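Local coordinates for protein acetyltransferase, GNAT family (Streptococcus agalactiae 2603V/R, PDB 2Q7B) that probably transfers an acetyl group from acetyl-coenzyme A to an amino group of a substrate that has not been established, at residues E46-D50 and P139-K143; E55-I59 and L98-F102; E63-Q67 and I86-R90; R133-D137 and L162-F168. All coordinates share one frame; numbering follows the deposited sequence. Where two conformers were deposited one is given.

Interaction 1 of 4, residues E46-D50 and P139-K143; sequences EAKLD and PEKEK
Lys141 reaches across to the end of helix 29-46 and sets its ammonium against the backbone carbonyl of Ala47. This is the polar part of the contact. The hydrogen bond from NZ to Ala47 O is modelled at 2.4 Å, too short to be taken literally, so its exact length is doubtful. From CG outward the lysine chain is fully extended (chi2 180°), and this carries NZ to a carbonyl at the helix end, where the chain turns off through the positive phi of Lys48.

Apolar contacts run beside it. Leu49 CD1 lies 4.0 Å from Pro139 CG, the two side chains crossing at about a right angle, while Leu49 CD2 slides past the Lys141 methylene CE.

Separately, the methyl CB of Ala47 makes a van der Waals contact with carboxylate oxygen OE2 of Glu142 at 3.6 Å. The other oxygen of that carboxylate, OE1, is hydrogen-bonded to Ser145, and Glu142 itself stands at the N-cap position of helix 143-150.

Pro139 to Glu142 form a type I beta turn, closed by Glu142 N to Pro139 O at 3.0 Å. The arrangement is a surface loop-to-loop contact joining the C-terminal end of one helix to the strand-turn-helix connection that follows strand 133-139 in the GNAT fold.

Interaction 2 of 4, residues E55-I59 and L98-F102; sequences EQDDI and LKKFF
Lys100 and Gln56 meet in a buried, mainly polar contact between the 3-10 segment 55-59 and the central strand 95-103 of the GNAT sheet. In this family the corresponding strand commonly carries a beta bulge beside the acetyl-coenzyme A site. The positive phi of Lys100 is consistent with such a bulge, as is the pairing with strand 81-90, where Lys99 bonds to Ala87 and Phe102 to Ser85.

The lysine chain is bent at chi2 (-56°) and again at its end, which brings NZ to the amide oxygen of Gln56. NZ donates to Gln56 OE1 over 2.8 Å, approaching at a C=O...N angle of 137° and tilted 19° from the carbonyl plane. The amide nitrogen NE2 of Gln56 is bonded in turn to Gln43 of helix 29-46, which would hold the amide with OE1 turned to the lysine.

Asp58 comes from the opposite direction. Its OD2 lies 3.3 Å from Lys100 CE but 4.4 Å from NZ, beyond a salt bridge; its stronger partner is the hydroxyl of Tyr66. Lys99 NZ is held by Tyr166. Both lysines also bond a citrate that probably came from the crystallisation liquor, so this positive patch accepts an anion.

On the apolar side, the methylenes of Lys100 lie obliquely across Ile59, whose CD1 is 3.9 Å from Lys100 CG.

Interaction 3 of 4, residues E63-Q67 and I86-R90; sequences ENYYQ and IALLR
Tyr65 and Tyr66, adjacent on helix 62-67, both lean on strand 81-90, which the helix crosses at 80° with the segment axes 8.4 Å apart.

The apolar contacts carry most of the interface. Tyr66 brings the CD1-CE1 side of its ring to the strand, where CE1 lies 3.6 Å from the methyl CB of Ala87 and more loosely against Leu89 CB. Tyr65 CE1 meets Leu89 CD1 at 3.7 Å, the two side chains lying oblique to one another. Tyr65 also covers its neighbour: its CD1 sits 3.5 Å above the centre of the Tyr66 ring. In Tyr66, chi1 of -65° sets CG anti to the carbonyl carbon and brings the ring to Ala87, and Phe73 of the adjacent strand 72-78 adds an edge-to-face ring contact.

The polar contacts are of a different sort. The backbone oxygen of Leu88 approaches the Tyr66 ring edge near its plane, 3.5 Å from CD1, while the Tyr66 hydroxyl is hydrogen-bonded to Asp58.

Since no hydrogen bond links the two segments, they are held by shape and apolar burial. Tyr66 thus packs its ring on the strand while its hydroxyl is committed to the buried Asp58 carboxylate.

Interaction 4 of 4, residues R133-D137 and L162-F168; sequences RIVLD and LDVDYIF
Arg133 turns its guanidinium onto the backbone carbonyl of Asp163 and ties strand 133-139 to the loop that precedes strand 173-179. Arg133 NH2 donates to Asp163 O at 3.1 Å with an N-H...O angle of 148°, the oxygen lying near the guanidinium edge but 18° out of its plane. NH1 adds a weak second bond to the same oxygen at 3.4 Å. NE is hydrogen-bonded to the Thr95 hydroxyl on the neighbouring strand; bonds at both NE and the terminal nitrogens should restrict the group's rotation. A bend at chi3 (71°) swings the guanidinium over to the loop, where Leu162 CD1 lies 3.6 Å from NH1 and Val164 CB packs against NH2.

Tyr166 takes its polar partners elsewhere: its hydroxyl is bonded to Lys99 NZ and to the bound citrate. Within the loop, Tyr166 N makes a weak bond to Val164 O, spanning an inverse gamma turn centred on Asp165.

Along the strand the contact becomes apolar. Val135 divides its two methyls, CG1 meeting Leu162 CD2 at 4.0 Å and CG2 touching the Phe168 ring edge. Further on, Phe168 CD1 lies 3.8 Å from Asp137 CB, while Tyr166 CD2 lies over one face of the same ring, toward its rim. The arrangement is a loop folded over one face of the GNAT sheet, bordering the citrate-occupied pocket.

Interactions 2, 3 and 4 all reach the one mixed sheet, through the consecutive neighbours 81-90, 95-103 and 133-139. Interactions 2 and 3 are closest, their centres 9 Å apart, and meet where Asp58 OD2 approaches Tyr66 OH; interaction 4 lies 15 Å from each. Tyr166 joins it to both, bonding Lys99 and packing on Leu89. Interaction 1 sits at the periphery, about 23 Å from interaction 3 between centres. Along the chain, interaction 3 falls within the span of interaction 2 and both within that of interaction 1, whereas interactions 1 and 4 alternate. Helix-end, 3-10 and loop segments are thus gathered around a pocket holding citrate, consistent with a ligand site of a GNAT enzyme.

Interaction 1 of 4, residues E46-D50 and P139-K143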
loop_
_atom_site.group_PDB
_atom_site.type_symbol
_atom_site.label_atom_id
_atom_site.label_comp_id
_atom_site.label_asym_id
_atom_site.label_seq_id
_atom_site.Cartn_x
_atom_site.Cartn_y
_atom_site.Cartn_z
ATOM N N GLU A 46 -9.057 10.405 -6.461
ATOM C CA GLU A 46 -9.174 11.550 -7.347
ATOM C C GLU A 46 -9.542 11.162 -8.774
ATOM O O GLU A 46 -10.520 11.668 -9.296
ATOM C CB GLU A 46 -7.875 12.351 -7.341
ATOM C CG GLU A 46 -7.984 13.656 -8.091
ATOM C CD GLU A 46 -6.685 14.407 -8.174
ATOM O OE1 GLU A 46 -5.600 13.795 -8.188
ATOM O OE2 GLU A 46 -6.775 15.630 -8.268
ATOM N N ALA A 47 -8.786 10.264 -9.398
ATOM C CA ALA A 47 -9.043 9.854 -10.788
ATOM C C ALA A 47 -9.963 8.636 -10.958
ATOM O O ALA A 47 -10.344 8.333 -12.088
ATOM C CB ALA A 47 -7.743 9.617 -11.520
ATOM N N LYS A 48 -10.315 7.928 -9.884
ATOM C CA LYS A 48 -11.254 6.800 -9.991
ATOM C C LYS A 48 -10.855 5.727 -11.037
ATOM O O LYS A 48 -11.716 5.199 -11.744
ATOM C CB LYS A 48 -12.649 7.313 -10.376
ATOM C CG LYS A 48 -13.144 8.591 -9.691
ATOM C CD LYS A 48 -13.787 8.362 -8.361
ATOM C CE LYS A 48 -14.448 9.652 -7.906
ATOM N NZ LYS A 48 -15.403 9.422 -6.787
ATOM N N LEU A 49 -9.566 5.405 -11.129
ATOM C CA LEU A 49 -9.065 4.450 -12.101
ATOM C C LEU A 49 -9.107 2.998 -11.641
ATOM O O LEU A 49 -8.890 2.099 -12.444
ATOM C CB LEU A 49 -7.628 4.793 -12.472
ATOM C CG LEU A 49 -7.396 6.188 -13.064
ATOM C CD1 LEU A 49 -5.913 6.507 -13.083
ATOM C CD2 LEU A 49 -7.994 6.301 -14.450
ATOM N N ASP A 50 -9.367 2.774 -10.359
ATOM C CA ASP A 50 -9.420 1.425 -9.783
ATOM C C ASP A 50 -8.165 0.590 -10.101
ATOM O O ASP A 50 -8.251 -0.519 -10.610
ATOM C CB ASP A 50 -10.716 0.708 -10.217
ATOM C CG ASP A 50 -10.929 -0.617 -9.491
ATOM O OD1 ASP A 50 -10.518 -0.728 -8.308
ATOM O OD2 ASP A 50 -11.509 -1.550 -10.111
ATOM N N PRO A 139 -3.808 8.617 -18.599
ATOM C CA PRO A 139 -5.214 8.341 -18.951
ATOM C C PRO A 139 -5.816 9.391 -19.900
ATOM O O PRO A 139 -5.554 10.590 -19.750
ATOM C CB PRO A 139 -5.928 8.358 -17.602
ATOM C CG PRO A 139 -4.870 8.062 -16.597
ATOM C CD PRO A 139 -3.606 8.651 -17.136
ATOM N N GLU A 140 -6.650 8.939 -20.839
ATOM C CA GLU A 140 -7.241 9.820 -21.846
ATOM C C GLU A 140 -8.145 10.868 -21.202
ATOM O O GLU A 140 -8.358 11.923 -21.791
ATOM C CB GLU A 140 -8.010 9.024 -22.918
ATOM C CG GLU A 140 -8.005 9.638 -24.361
ATOM C CD GLU A 140 -8.844 10.895 -24.528
ATOM N N LYS A 141 -8.654 10.607 -19.997
ATOM C CA LYS A 141 -9.523 11.571 -19.318
ATOM C C LYS A 141 -8.776 12.612 -18.490
ATOM O O LYS A 141 -9.401 13.520 -17.951
ATOM C CB LYS A 141 -10.510 10.854 -18.397
ATOM C CG LYS A 141 -9.911 10.362 -17.080
ATOM C CD LYS A 141 -10.971 9.680 -16.252
ATOM C CE LYS A 141 -10.480 9.375 -14.861
ATOM N NZ LYS A 141 -11.610 8.820 -14.064
ATOM N N GLU A 142 -7.458 12.504 -18.393
ATOM C CA GLU A 142 -6.697 13.403 -17.533
ATOM C C GLU A 142 -6.199 14.605 -18.349
ATOM O O GLU A 142 -5.033 14.685 -18.735
ATOM C CB GLU A 142 -5.570 12.617 -16.853
ATOM C CG GLU A 142 -5.560 12.796 -15.338
ATOM C CD GLU A 142 -4.747 11.724 -14.625
ATOM O OE1 GLU A 142 -3.494 11.751 -14.750
ATOM O OE2 GLU A 142 -5.365 10.879 -13.921
ATOM N N LYS A 143 -7.123 15.529 -18.606
ATOM C CA LYS A 143 -6.865 16.732 -19.399
ATOM C C LYS A 143 -5.804 17.646 -18.753
ATOM O O LYS A 143 -4.922 18.176 -19.451
ATOM C CB LYS A 143 -8.188 17.497 -19.627
ATOM C CG LYS A 143 -8.078 18.734 -20.506
#

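Interaction 2 of 4, residues E55-I59 and L98-F102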
loop_
_atom_site.group_PDB
_atom_site.type_symbol
_atom_site.label_atom_id
_atom_site.label_comp_id
_atom_site.label_asym_id
_atom_site.label_seq_id
_atom_site.Cartn_x
_atom_site.Cartn_y
_atom_site.Cartn_z
ATOM N N GLU A 55 -0.953 -4.480 -9.294
ATOM C CA GLU A 55 -0.679 -4.135 -10.687
ATOM C C GLU A 55 0.549 -3.241 -10.824
ATOM O O GLU A 55 0.949 -2.925 -11.943
ATOM C CB GLU A 55 -1.861 -3.396 -11.332
ATOM C CG GLU A 55 -3.168 -4.150 -11.373
ATOM C CD GLU A 55 -4.292 -3.292 -11.939
ATOM O OE1 GLU A 55 -4.141 -2.768 -13.067
ATOM O OE2 GLU A 55 -5.329 -3.150 -11.251
ATOM N N GLN A 56 1.147 -2.830 -9.705
ATOM C CA GLN A 56 2.316 -1.960 -9.726
ATOM C C GLN A 56 3.158 -2.272 -8.508
ATOM O O GLN A 56 3.525 -1.394 -7.730
ATOM C CB GLN A 56 1.890 -0.494 -9.777
ATOM C CG GLN A 56 0.828 -0.149 -8.733
ATOM C CD GLN A 56 0.184 1.198 -8.919
ATOM O OE1 GLN A 56 0.508 1.939 -9.849
ATOM N NE2 GLN A 56 -0.741 1.535 -8.004
ATOM N N ASP A 57 3.498 -3.545 -8.379
ATOM C CA ASP A 57 4.265 -4.019 -7.221
ATOM C C ASP A 57 5.740 -3.547 -7.201
ATOM O O ASP A 57 6.430 -3.748 -6.211
ATOM C CB ASP A 57 4.116 -5.532 -7.049
ATOM C CG ASP A 57 4.602 -6.313 -8.269
ATOM O OD1 ASP A 57 5.718 -6.030 -8.740
ATOM O OD2 ASP A 57 3.866 -7.184 -8.753
ATOM N N ASP A 58 6.207 -2.920 -8.289
ATOM C CA ASP A 58 7.515 -2.225 -8.321
ATOM C C ASP A 58 7.666 -1.195 -7.151
ATOM O O ASP A 58 8.768 -0.901 -6.683
ATOM C CB ASP A 58 7.728 -1.498 -9.672
ATOM C CG ASP A 58 6.495 -0.672 -10.128
ATOM O OD1 ASP A 58 5.492 -1.294 -10.558
ATOM O OD2 ASP A 58 6.532 0.574 -10.113
ATOM N N ILE A 59 6.537 -0.680 -6.684
ATOM C CA ILE A 59 6.449 0.256 -5.541
ATOM C C ILE A 59 7.025 -0.358 -4.259
ATOM O O ILE A 59 7.557 0.359 -3.408
ATOM C CB ILE A 59 4.941 0.692 -5.325
ATOM C CG1 ILE A 59 4.454 1.536 -6.517
ATOM C CG2 ILE A 59 4.721 1.430 -4.038
ATOM C CD1 ILE A 59 5.336 2.672 -6.871
ATOM N N LEU A 98 8.945 7.642 -18.031
ATOM C CA LEU A 98 8.603 8.483 -16.888
ATOM C C LEU A 98 7.374 7.805 -16.264
ATOM O O LEU A 98 6.350 7.642 -16.927
ATOM C CB LEU A 98 8.316 9.911 -17.360
ATOM C CG LEU A 98 8.103 11.002 -16.297
ATOM C CD1 LEU A 98 8.404 12.379 -16.880
ATOM C CD2 LEU A 98 6.718 10.942 -15.702
ATOM N N LYS A 99 7.511 7.373 -15.009
ATOM C CA LYS A 99 6.483 6.624 -14.300
ATOM C C LYS A 99 6.250 7.181 -12.914
ATOM O O LYS A 99 7.038 7.978 -12.413
ATOM C CB LYS A 99 6.949 5.169 -14.085
ATOM C CG LYS A 99 7.066 4.306 -15.318
ATOM C CD LYS A 99 7.637 2.931 -14.988
ATOM C CE LYS A 99 6.715 2.047 -14.146
ATOM N NZ LYS A 99 5.450 1.784 -14.837
ATOM N N LYS A 100 5.164 6.712 -12.303
ATOM C CA LYS A 100 4.786 7.024 -10.943
ATOM C C LYS A 100 4.892 8.503 -10.608
ATOM O O LYS A 100 5.423 8.870 -9.568
ATOM C CB LYS A 100 5.603 6.179 -9.979
ATOM C CG LYS A 100 5.494 4.665 -10.232
ATOM C CD LYS A 100 4.058 4.148 -10.204
ATOM C CE LYS A 100 3.981 2.678 -10.572
ATOM N NZ LYS A 100 2.770 2.402 -11.392
ATOM N N PHE A 101 4.336 9.326 -11.496
ATOM C CA PHE A 101 4.366 10.767 -11.338
ATOM C C PHE A 101 3.089 11.242 -10.642
ATOM O O PHE A 101 2.034 11.304 -11.252
ATOM C CB PHE A 101 4.573 11.403 -12.700
ATOM C CG PHE A 101 4.664 12.905 -12.683
ATOM C CD1 PHE A 101 5.123 13.622 -11.582
ATOM C CD2 PHE A 101 4.427 13.590 -13.847
ATOM C CE1 PHE A 101 5.225 14.983 -11.628
ATOM C CE2 PHE A 101 4.556 14.936 -13.902
ATOM C CZ PHE A 101 4.944 15.640 -12.783
ATOM N N PHE A 102 3.201 11.579 -9.368
ATOM C CA PHE A 102 2.041 11.971 -8.564
ATOM C C PHE A 102 2.363 13.136 -7.657
ATOM O O PHE A 102 3.503 13.270 -7.216
ATOM C CB PHE A 102 1.593 10.801 -7.680
ATOM C CG PHE A 102 1.242 9.554 -8.450
ATOM C CD1 PHE A 102 0.086 9.499 -9.209
ATOM C CD2 PHE A 102 2.064 8.419 -8.399
ATOM C CE1 PHE A 102 -0.242 8.362 -9.922
ATOM C CE2 PHE A 102 1.730 7.285 -9.108
ATOM C CZ PHE A 102 0.580 7.261 -9.875
#

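Interaction 3 of 4, residues E63-Q67 and I86-R90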
loop_
_atom_site.group_PDB
_atom_site.type_symbol
_atom_site.label_atom_id
_atom_site.label_comp_id
_atom_site.label_asym_id
_atom_site.label_seq_id
_atom_site.Cartn_x
_atom_site.Cartn_y
_atom_site.Cartn_z
ATOM N N GLU A 63 14.219 -0.183 -4.955
ATOM C CA GLU A 63 15.663 -0.307 -5.119
ATOM C C GLU A 63 16.039 -1.291 -6.234
ATOM O O GLU A 63 16.851 -0.982 -7.088
ATOM C CB GLU A 63 16.336 -0.670 -3.785
ATOM C CG GLU A 63 17.864 -0.710 -3.839
ATOM C CD GLU A 63 18.534 -1.015 -2.486
ATOM O OE1 GLU A 63 17.836 -1.061 -1.445
ATOM O OE2 GLU A 63 19.776 -1.203 -2.482
ATOM N N ASN A 64 15.431 -2.461 -6.241
ATOM C CA ASN A 64 15.743 -3.448 -7.255
ATOM C C ASN A 64 15.168 -3.146 -8.618
ATOM O O ASN A 64 15.803 -3.412 -9.615
ATOM C CB ASN A 64 15.257 -4.827 -6.823
ATOM C CG ASN A 64 16.072 -5.401 -5.679
ATOM O OD1 ASN A 64 17.050 -4.804 -5.227
ATOM N ND2 ASN A 64 15.677 -6.574 -5.213
ATOM N N TYR A 65 13.967 -2.581 -8.654
ATOM C CA TYR A 65 13.268 -2.359 -9.906
ATOM C C TYR A 65 13.783 -1.121 -10.612
ATOM O O TYR A 65 13.997 -1.144 -11.810
ATOM C CB TYR A 65 11.773 -2.281 -9.636
ATOM C CG TYR A 65 10.897 -2.285 -10.860
ATOM C CD1 TYR A 65 10.636 -1.100 -11.554
ATOM C CD2 TYR A 65 10.283 -3.460 -11.291
ATOM C CE1 TYR A 65 9.818 -1.084 -12.646
ATOM C CE2 TYR A 65 9.471 -3.454 -12.411
ATOM C CZ TYR A 65 9.245 -2.267 -13.072
ATOM O OH TYR A 65 8.433 -2.222 -14.172
ATOM N N TYR A 66 13.978 -0.035 -9.869
ATOM C CA TYR A 66 14.430 1.229 -10.454
ATOM C C TYR A 66 15.915 1.492 -10.254
ATOM O O TYR A 66 16.676 1.559 -11.209
ATOM C CB TYR A 66 13.637 2.424 -9.864
ATOM C CG TYR A 66 12.171 2.404 -10.208
ATOM C CD1 TYR A 66 11.722 2.882 -11.423
ATOM C CD2 TYR A 66 11.242 1.857 -9.343
ATOM C CE1 TYR A 66 10.368 2.853 -11.760
ATOM C CE2 TYR A 66 9.892 1.830 -9.663
ATOM C CZ TYR A 66 9.467 2.330 -10.877
ATOM O OH TYR A 66 8.132 2.269 -11.193
ATOM N N GLN A 67 16.310 1.600 -8.992
ATOM C CA GLN A 67 17.634 2.090 -8.633
ATOM C C GLN A 67 18.818 1.211 -9.005
ATOM O O GLN A 67 19.845 1.733 -9.401
ATOM C CB GLN A 67 17.647 2.474 -7.151
ATOM C CG GLN A 67 16.651 3.599 -6.848
ATOM C CD GLN A 67 16.499 3.879 -5.368
ATOM O OE1 GLN A 67 16.509 2.956 -4.548
ATOM N NE2 GLN A 67 16.328 5.153 -5.020
ATOM N N ILE A 86 8.136 10.825 -8.505
ATOM C CA ILE A 86 8.391 10.616 -9.920
ATOM C C ILE A 86 9.485 9.535 -10.041
ATOM O O ILE A 86 10.311 9.391 -9.160
ATOM C CB ILE A 86 8.763 11.902 -10.672
ATOM C CG1 ILE A 86 8.537 11.715 -12.179
ATOM C CG2 ILE A 86 10.195 12.331 -10.372
ATOM C CD1 ILE A 86 8.615 13.024 -12.972
ATOM N N ALA A 87 9.468 8.777 -11.132
ATOM C CA ALA A 87 10.427 7.702 -11.333
ATOM C C ALA A 87 10.865 7.657 -12.768
ATOM O O ALA A 87 10.115 8.034 -13.673
ATOM C CB ALA A 87 9.793 6.361 -10.970
ATOM N N LEU A 88 12.088 7.193 -12.956
ATOM C CA LEU A 88 12.656 6.969 -14.266
ATOM C C LEU A 88 12.999 5.495 -14.353
ATOM O O LEU A 88 13.686 4.965 -13.479
ATOM C CB LEU A 88 13.908 7.839 -14.498
ATOM C CG LEU A 88 14.588 7.726 -15.865
ATOM C CD1 LEU A 88 15.305 9.002 -16.236
ATOM C CD2 LEU A 88 15.546 6.523 -15.970
ATOM N N LEU A 89 12.510 4.843 -15.416
ATOM C CA LEU A 89 12.800 3.439 -15.706
ATOM C C LEU A 89 13.604 3.388 -16.988
ATOM O O LEU A 89 13.145 3.852 -18.018
ATOM C CB LEU A 89 11.495 2.630 -15.881
ATOM C CG LEU A 89 11.639 1.141 -16.219
ATOM C CD1 LEU A 89 12.243 0.359 -15.045
ATOM C CD2 LEU A 89 10.288 0.518 -16.609
ATOM N N ARG A 90 14.811 2.830 -16.933
ATOM C CA ARG A 90 15.630 2.684 -18.131
ATOM C C ARG A 90 15.117 1.508 -18.971
ATOM O O ARG A 90 14.913 0.408 -18.454
ATOM C CB ARG A 90 17.106 2.443 -17.773
ATOM C CG ARG A 90 17.971 2.094 -18.969
ATOM C CD ARG A 90 19.395 1.792 -18.603
ATOM N NE ARG A 90 20.128 1.400 -19.804
ATOM C CZ ARG A 90 20.182 0.164 -20.307
ATOM N NH1 ARG A 90 19.541 -0.849 -19.746
ATOM N NH2 ARG A 90 20.869 -0.054 -21.410
#

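Interaction 4 of 4, residues R133-D137 and L162-F168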
loop_
_atom_site.group_PDB
_atom_site.type_symbol
_atom_site.label_atom_id
_atom_site.label_comp_id
_atom_site.label_asym_id
_atom_site.label_seq_id
_atom_site.Cartn_x
_atom_site.Cartn_y
_atom_site.Cartn_z
ATOM N N ARG A 133 15.383 9.945 -25.499
ATOM C CA ARG A 133 13.946 9.806 -25.670
ATOM C C ARG A 133 13.288 9.440 -24.340
ATOM O O ARG A 133 13.740 8.527 -23.649
ATOM C CB ARG A 133 13.660 8.703 -26.713
ATOM C CG ARG A 133 12.176 8.547 -27.072
ATOM C CD ARG A 133 11.922 7.578 -28.234
ATOM N NE ARG A 133 12.159 6.173 -27.894
ATOM C CZ ARG A 133 11.861 5.139 -28.688
ATOM N NH1 ARG A 133 11.279 5.318 -29.869
ATOM N NH2 ARG A 133 12.125 3.900 -28.285
ATOM N N ILE A 134 12.232 10.166 -23.984
ATOM C CA ILE A 134 11.454 9.873 -22.781
ATOM C C ILE A 134 10.015 9.645 -23.178
ATOM O O ILE A 134 9.426 10.497 -23.838
ATOM C CB ILE A 134 11.487 11.020 -21.759
ATOM C CG1 ILE A 134 12.937 11.332 -21.349
ATOM C CG2 ILE A 134 10.577 10.703 -20.555
ATOM C CD1 ILE A 134 13.760 10.206 -20.821
ATOM N N VAL A 135 9.452 8.514 -22.744
ATOM C CA VAL A 135 8.079 8.145 -23.054
ATOM C C VAL A 135 7.264 8.011 -21.779
ATOM O O VAL A 135 7.803 7.802 -20.695
ATOM C CB VAL A 135 7.999 6.825 -23.872
ATOM C CG1 VAL A 135 8.845 6.926 -25.149
ATOM C CG2 VAL A 135 8.443 5.623 -23.057
ATOM N N LEU A 136 5.951 8.151 -21.903
ATOM C CA LEU A 136 5.071 7.995 -20.757
ATOM C C LEU A 136 3.670 7.791 -21.245
ATOM O O LEU A 136 3.363 8.089 -22.404
ATOM C CB LEU A 136 5.140 9.228 -19.854
ATOM C CG LEU A 136 4.687 10.593 -20.396
ATOM C CD1 LEU A 136 3.162 10.804 -20.291
ATOM C CD2 LEU A 136 5.383 11.695 -19.616
ATOM N N ASP A 137 2.809 7.280 -20.378
ATOM C CA ASP A 137 1.412 7.213 -20.743
ATOM C C ASP A 137 0.609 7.930 -19.675
ATOM O O ASP A 137 1.061 8.103 -18.544
ATOM C CB ASP A 137 0.897 5.791 -20.993
ATOM C CG ASP A 137 0.704 5.030 -19.737
ATOM O OD1 ASP A 137 1.635 5.088 -18.931
ATOM O OD2 ASP A 137 -0.347 4.378 -19.568
ATOM N N LEU A 162 4.771 3.744 -32.031
ATOM C CA LEU A 162 5.953 3.912 -31.183
ATOM C C LEU A 162 6.587 2.539 -31.048
ATOM O O LEU A 162 5.905 1.609 -30.629
ATOM C CB LEU A 162 5.562 4.426 -29.790
ATOM C CG LEU A 162 6.688 4.578 -28.751
ATOM C CD1 LEU A 162 7.746 5.581 -29.191
ATOM C CD2 LEU A 162 6.117 4.984 -27.401
ATOM N N ASP A 163 7.861 2.396 -31.413
ATOM C CA ASP A 163 8.561 1.124 -31.249
ATOM C C ASP A 163 9.420 1.276 -30.009
ATOM O O ASP A 163 10.381 2.026 -30.022
ATOM C CB ASP A 163 9.422 0.793 -32.467
ATOM C CG ASP A 163 10.070 -0.585 -32.374
ATOM O OD1 ASP A 163 10.212 -1.142 -31.258
ATOM O OD2 ASP A 163 10.447 -1.116 -33.431
ATOM N N VAL A 164 9.070 0.566 -28.939
ATOM C CA VAL A 164 9.795 0.671 -27.685
ATOM C C VAL A 164 9.720 -0.686 -26.944
ATOM O O VAL A 164 8.709 -1.386 -27.013
ATOM C CB VAL A 164 9.222 1.861 -26.855
ATOM C CG1 VAL A 164 7.738 1.629 -26.497
ATOM C CG2 VAL A 164 10.034 2.128 -25.597
ATOM N N ASP A 165 10.792 -1.059 -26.251
ATOM C CA ASP A 165 10.853 -2.336 -25.537
ATOM C C ASP A 165 10.157 -2.188 -24.191
ATOM O O ASP A 165 10.755 -2.371 -23.140
ATOM C CB ASP A 165 12.318 -2.761 -25.358
ATOM C CG ASP A 165 12.476 -4.203 -24.876
ATOM O OD1 ASP A 165 11.601 -5.047 -25.164
ATOM O OD2 ASP A 165 13.503 -4.501 -24.231
ATOM N N TYR A 166 8.868 -1.882 -24.248
ATOM C CA TYR A 166 8.080 -1.609 -23.063
ATOM C C TYR A 166 6.624 -1.730 -23.425
ATOM O O TYR A 166 6.224 -1.348 -24.515
ATOM C CB TYR A 166 8.384 -0.189 -22.577
ATOM C CG TYR A 166 7.680 0.196 -21.308
ATOM C CD1 TYR A 166 8.135 -0.252 -20.077
ATOM C CD2 TYR A 166 6.572 1.037 -21.337
ATOM C CE1 TYR A 166 7.503 0.109 -18.908
ATOM C CE2 TYR A 166 5.941 1.392 -20.189
ATOM C CZ TYR A 166 6.408 0.936 -18.972
ATOM O OH TYR A 166 5.757 1.315 -17.818
ATOM N N ILE A 167 5.833 -2.272 -22.507
ATOM C CA ILE A 167 4.407 -2.421 -22.724
ATOM C C ILE A 167 3.693 -1.537 -21.718
ATOM O O ILE A 167 3.908 -1.664 -20.492
ATOM C CB ILE A 167 3.937 -3.895 -22.552
ATOM C CG1 ILE A 167 4.745 -4.865 -23.433
ATOM C CG2 ILE A 167 2.444 -4.020 -22.879
ATOM C CD1 ILE A 167 4.407 -4.850 -24.844
ATOM N N PHE A 168 2.873 -0.628 -22.239
ATOM C CA PHE A 168 2.068 0.266 -21.423
ATOM C C PHE A 168 0.840 -0.509 -20.946
ATOM O O PHE A 168 0.343 -1.389 -21.662
ATOM C CB PHE A 168 1.630 1.505 -22.230
ATOM C CG PHE A 168 2.780 2.297 -22.790
ATOM C CD1 PHE A 168 3.467 3.199 -22.005
ATOM C CD2 PHE A 168 3.196 2.103 -24.085
ATOM C CE1 PHE A 168 4.549 3.917 -22.532
ATOM C CE2 PHE A 168 4.272 2.813 -24.609
ATOM C CZ PHE A 168 4.946 3.714 -23.819
#